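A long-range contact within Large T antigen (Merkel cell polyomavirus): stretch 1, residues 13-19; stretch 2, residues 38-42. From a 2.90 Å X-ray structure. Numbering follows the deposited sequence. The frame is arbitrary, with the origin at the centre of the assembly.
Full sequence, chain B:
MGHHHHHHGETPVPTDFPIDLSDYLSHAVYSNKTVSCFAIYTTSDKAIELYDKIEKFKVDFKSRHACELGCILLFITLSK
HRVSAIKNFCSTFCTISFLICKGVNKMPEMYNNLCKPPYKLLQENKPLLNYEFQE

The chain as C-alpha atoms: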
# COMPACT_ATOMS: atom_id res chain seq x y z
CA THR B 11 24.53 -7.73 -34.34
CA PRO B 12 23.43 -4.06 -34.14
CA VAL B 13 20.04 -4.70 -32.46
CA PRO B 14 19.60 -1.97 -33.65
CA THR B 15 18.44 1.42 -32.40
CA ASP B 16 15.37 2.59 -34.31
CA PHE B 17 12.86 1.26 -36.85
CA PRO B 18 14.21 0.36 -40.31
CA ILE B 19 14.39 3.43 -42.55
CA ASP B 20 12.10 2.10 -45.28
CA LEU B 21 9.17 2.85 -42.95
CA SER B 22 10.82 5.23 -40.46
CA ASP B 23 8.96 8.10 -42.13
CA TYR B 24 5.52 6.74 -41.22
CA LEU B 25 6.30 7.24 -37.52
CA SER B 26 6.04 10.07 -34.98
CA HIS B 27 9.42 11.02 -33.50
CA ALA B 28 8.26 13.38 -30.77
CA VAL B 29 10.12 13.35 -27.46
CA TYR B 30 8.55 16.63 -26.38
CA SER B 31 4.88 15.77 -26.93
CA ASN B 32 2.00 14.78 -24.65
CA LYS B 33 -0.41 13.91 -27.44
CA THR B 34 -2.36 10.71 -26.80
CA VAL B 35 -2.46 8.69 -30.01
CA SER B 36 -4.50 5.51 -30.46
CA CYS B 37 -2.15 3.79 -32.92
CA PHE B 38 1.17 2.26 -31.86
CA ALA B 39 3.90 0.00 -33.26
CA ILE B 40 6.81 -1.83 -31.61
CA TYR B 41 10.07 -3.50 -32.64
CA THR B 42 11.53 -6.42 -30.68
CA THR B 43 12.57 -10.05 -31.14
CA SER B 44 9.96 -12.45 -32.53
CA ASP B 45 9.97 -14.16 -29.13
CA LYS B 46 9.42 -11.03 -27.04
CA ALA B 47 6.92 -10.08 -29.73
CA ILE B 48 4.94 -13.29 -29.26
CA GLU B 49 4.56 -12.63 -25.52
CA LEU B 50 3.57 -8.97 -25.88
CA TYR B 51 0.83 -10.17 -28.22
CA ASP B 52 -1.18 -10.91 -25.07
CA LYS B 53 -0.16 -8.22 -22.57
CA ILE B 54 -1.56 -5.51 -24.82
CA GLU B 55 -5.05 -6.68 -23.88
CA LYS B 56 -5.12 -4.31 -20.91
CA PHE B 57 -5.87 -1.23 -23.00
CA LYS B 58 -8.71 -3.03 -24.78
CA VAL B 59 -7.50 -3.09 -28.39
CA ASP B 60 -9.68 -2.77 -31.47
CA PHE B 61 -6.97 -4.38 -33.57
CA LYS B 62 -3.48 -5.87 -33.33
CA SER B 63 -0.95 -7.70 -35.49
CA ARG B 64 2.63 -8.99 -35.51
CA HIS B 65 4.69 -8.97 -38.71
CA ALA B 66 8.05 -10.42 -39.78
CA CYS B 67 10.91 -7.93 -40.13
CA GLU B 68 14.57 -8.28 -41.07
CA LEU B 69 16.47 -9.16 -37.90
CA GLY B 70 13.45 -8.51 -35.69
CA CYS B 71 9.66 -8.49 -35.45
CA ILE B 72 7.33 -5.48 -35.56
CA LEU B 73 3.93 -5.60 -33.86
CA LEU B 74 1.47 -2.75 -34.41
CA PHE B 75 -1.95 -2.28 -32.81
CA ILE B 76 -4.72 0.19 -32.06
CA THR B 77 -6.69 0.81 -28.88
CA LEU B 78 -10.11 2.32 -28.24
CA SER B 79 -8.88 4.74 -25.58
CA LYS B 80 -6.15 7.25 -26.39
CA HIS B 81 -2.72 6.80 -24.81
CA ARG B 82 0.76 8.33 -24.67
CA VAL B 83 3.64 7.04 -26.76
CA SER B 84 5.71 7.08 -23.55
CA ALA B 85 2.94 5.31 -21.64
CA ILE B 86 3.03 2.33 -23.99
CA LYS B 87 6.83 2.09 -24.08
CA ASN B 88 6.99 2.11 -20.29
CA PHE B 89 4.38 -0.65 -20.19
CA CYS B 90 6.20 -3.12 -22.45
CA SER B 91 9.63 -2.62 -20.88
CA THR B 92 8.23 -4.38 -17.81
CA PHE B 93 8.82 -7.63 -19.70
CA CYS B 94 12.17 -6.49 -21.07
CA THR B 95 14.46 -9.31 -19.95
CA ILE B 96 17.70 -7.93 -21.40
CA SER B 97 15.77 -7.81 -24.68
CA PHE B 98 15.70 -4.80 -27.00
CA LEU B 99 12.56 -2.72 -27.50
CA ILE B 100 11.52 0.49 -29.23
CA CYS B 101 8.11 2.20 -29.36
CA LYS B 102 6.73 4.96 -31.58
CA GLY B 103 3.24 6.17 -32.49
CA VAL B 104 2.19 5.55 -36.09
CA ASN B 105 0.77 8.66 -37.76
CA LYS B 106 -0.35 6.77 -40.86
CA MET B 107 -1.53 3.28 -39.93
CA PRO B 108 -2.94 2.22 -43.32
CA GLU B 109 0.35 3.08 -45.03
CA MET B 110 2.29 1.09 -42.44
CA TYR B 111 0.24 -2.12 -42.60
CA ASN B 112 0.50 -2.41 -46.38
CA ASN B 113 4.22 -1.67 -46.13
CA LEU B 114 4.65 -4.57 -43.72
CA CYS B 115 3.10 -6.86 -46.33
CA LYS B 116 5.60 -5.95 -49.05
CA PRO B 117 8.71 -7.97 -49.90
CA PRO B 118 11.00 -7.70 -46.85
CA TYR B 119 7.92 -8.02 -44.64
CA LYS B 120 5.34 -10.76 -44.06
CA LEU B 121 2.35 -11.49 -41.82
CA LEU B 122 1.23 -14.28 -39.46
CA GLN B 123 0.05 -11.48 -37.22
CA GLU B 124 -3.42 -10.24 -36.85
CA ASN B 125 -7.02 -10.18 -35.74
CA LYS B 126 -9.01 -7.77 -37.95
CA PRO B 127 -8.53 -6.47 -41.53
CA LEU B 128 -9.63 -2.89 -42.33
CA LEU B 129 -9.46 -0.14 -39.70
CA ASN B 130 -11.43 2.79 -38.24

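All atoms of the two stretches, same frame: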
# COMPACT_ATOMS: atom_id res chain seq x y z
N VAL B 13 21.17 -4.52 -33.38
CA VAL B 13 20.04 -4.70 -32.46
C VAL B 13 18.69 -4.27 -33.07
O VAL B 13 17.74 -5.05 -33.06
CB VAL B 13 20.23 -4.03 -31.08
CG1 VAL B 13 18.88 -3.64 -30.49
CG2 VAL B 13 20.97 -4.96 -30.13
N PRO B 14 18.61 -3.04 -33.59
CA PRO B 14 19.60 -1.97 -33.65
C PRO B 14 19.27 -0.84 -32.69
O PRO B 14 19.48 -0.97 -31.48
CB PRO B 14 19.46 -1.47 -35.09
CG PRO B 14 18.02 -1.84 -35.50
CD PRO B 14 17.42 -2.67 -34.38
N THR B 15 18.75 0.26 -33.22
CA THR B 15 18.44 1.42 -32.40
C THR B 15 17.01 1.89 -32.66
O THR B 15 16.22 2.06 -31.73
CB THR B 15 19.42 2.58 -32.66
OG1 THR B 15 20.74 2.06 -32.82
CG2 THR B 15 19.39 3.58 -31.51
N ASP B 16 16.69 2.10 -33.93
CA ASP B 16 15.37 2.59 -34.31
C ASP B 16 14.76 1.70 -35.39
O ASP B 16 15.39 0.74 -35.85
CB ASP B 16 15.48 4.04 -34.82
CG ASP B 16 14.12 4.71 -34.96
OD1 ASP B 16 13.64 5.28 -33.96
OD2 ASP B 16 13.55 4.69 -36.07
N PHE B 17 13.52 2.00 -35.78
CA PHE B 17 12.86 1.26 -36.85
C PHE B 17 13.66 1.36 -38.14
O PHE B 17 14.36 2.35 -38.37
CB PHE B 17 11.44 1.80 -37.07
CG PHE B 17 10.47 1.47 -35.97
CD1 PHE B 17 9.65 0.35 -36.05
CD2 PHE B 17 10.36 2.28 -34.85
CE1 PHE B 17 8.76 0.04 -35.04
CE2 PHE B 17 9.47 1.98 -33.83
CZ PHE B 17 8.67 0.86 -33.93
N PRO B 18 13.58 0.32 -38.99
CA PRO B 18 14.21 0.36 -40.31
C PRO B 18 13.77 1.60 -41.07
O PRO B 18 12.64 2.06 -40.88
CB PRO B 18 13.68 -0.91 -40.98
CG PRO B 18 13.46 -1.85 -39.84
CD PRO B 18 12.98 -0.99 -38.70
N ILE B 19 14.64 2.14 -41.92
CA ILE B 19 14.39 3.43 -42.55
C ILE B 19 13.26 3.39 -43.58
O ILE B 19 12.55 4.38 -43.77
CB ILE B 19 15.66 3.98 -43.23
CG1 ILE B 19 16.85 3.92 -42.26
CG2 ILE B 19 15.44 5.40 -43.72
CD1 ILE B 19 18.15 4.42 -42.85
N PHE B 38 -0.22 2.48 -32.26
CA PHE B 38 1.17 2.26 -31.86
C PHE B 38 1.81 1.11 -32.63
O PHE B 38 1.12 0.26 -33.20
CB PHE B 38 1.26 1.98 -30.35
CG PHE B 38 0.52 2.98 -29.50
CD1 PHE B 38 1.08 4.21 -29.22
CD2 PHE B 38 -0.74 2.68 -28.99
CE1 PHE B 38 0.40 5.13 -28.44
CE2 PHE B 38 -1.42 3.59 -28.21
CZ PHE B 38 -0.85 4.82 -27.93
N ALA B 39 3.14 1.09 -32.65
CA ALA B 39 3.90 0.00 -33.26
C ALA B 39 5.19 -0.23 -32.48
O ALA B 39 5.78 0.72 -31.95
CB ALA B 39 4.19 0.31 -34.72
N ILE B 40 5.63 -1.48 -32.41
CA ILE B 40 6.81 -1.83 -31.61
C ILE B 40 7.77 -2.74 -32.38
O ILE B 40 7.39 -3.37 -33.36
CB ILE B 40 6.40 -2.49 -30.28
CG1 ILE B 40 5.29 -1.69 -29.61
CG2 ILE B 40 7.60 -2.62 -29.34
CD1 ILE B 40 4.89 -2.21 -28.26
N TYR B 41 9.02 -2.79 -31.92
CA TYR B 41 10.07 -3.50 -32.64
C TYR B 41 10.98 -4.27 -31.68
O TYR B 41 11.89 -3.70 -31.08
CB TYR B 41 10.89 -2.49 -33.45
CG TYR B 41 11.94 -3.10 -34.36
CD1 TYR B 41 12.09 -4.48 -34.48
CD2 TYR B 41 12.80 -2.29 -35.09
CE1 TYR B 41 13.05 -5.02 -35.31
CE2 TYR B 41 13.77 -2.82 -35.92
CZ TYR B 41 13.89 -4.19 -36.02
OH TYR B 41 14.85 -4.73 -36.85
N THR B 42 10.72 -5.56 -31.53
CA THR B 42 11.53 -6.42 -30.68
C THR B 42 11.83 -7.75 -31.37
O THR B 42 11.60 -7.90 -32.57
CB THR B 42 10.85 -6.71 -29.33
OG1 THR B 42 9.73 -7.58 -29.53
CG2 THR B 42 10.38 -5.42 -28.68

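The contact between residues 13-19 and the strand 38-42 is made by packing alone: no hydrogen bond crosses it, and the 276 Å² buried, both sides summed, comes mainly from Tyr-41 (107 Å²) and Phe-17 (76 Å²). The nearest CA atoms across the two stretches, those of Phe-17 and Tyr-41, are 6.9 Å apart, a spacing that leaves room for side chains between the two backbones.

Stretch 2 is extended throughout, with phi between -146° and -133°, so successive side chains alternate in direction. Phe-38, at the start, is out of reach; Phe-38 CB, its nearest side-chain atom, is 8.3 Å from Phe-17 CZ, and the residue loses no surface to the loop.

Ala-39 points its CA-to-CB bond toward stretch 1, yet Ala-39 CB lies 4.6 Å from Phe-17 CZ. The closer approach is made by its backbone, where Ala-39 O lies 3.5 Å from Phe-17 CZ. The oxygen sits at the edge of the phenyl ring, near its plane, where the ring's C-H groups carry slight positive charge.

Ile-40 directs its CA-to-CB bond away, and its part in the contact is again backbone: Ile-40 C is 4.0 Å from Phe-17 CE1. Phe-17 therefore runs along three consecutive strand residues. Its own CA-to-CB bond points sideways, but with chi1 at -71° (m) the end of the side chain comes nearer to the strand, and a flat, apolar ring suits this buried position.

Tyr-41 is the centre of the contact. Its CA-to-CB bond points toward the loop, and chi1 of -174° (t) extends the ring past Phe-17 to the prolines. Tyr-41 CB packs 3.7 Å from Phe-17 CE1; the two rings, with centroids 5.9 Å apart and planes at 36°, form an oblique pair. Farther out, Tyr-41 CE2 lies 3.4 Å from Pro-18 CD and 4.0 Å from Pro-14 CD, so methylenes of two proline rings converge on one aromatic carbon. The same Tyr-41 CE2 is 3.9 Å from Asp-16 O, which lies at the ring's edge, near its plane. The phenol suits a site of mixed character: its carbons supply the apolar surface, while Tyr-41 OH is hydrogen-bonded elsewhere in the structure. Pro-14, which follows a cis peptide bond, and Pro-18 present compact rings without polar side-chain atoms to satisfy.

Thr-42 directs its CA-to-CB bond away, leaving Thr-42 CB 8.0 Å from Val-13 O, and the contact ends there.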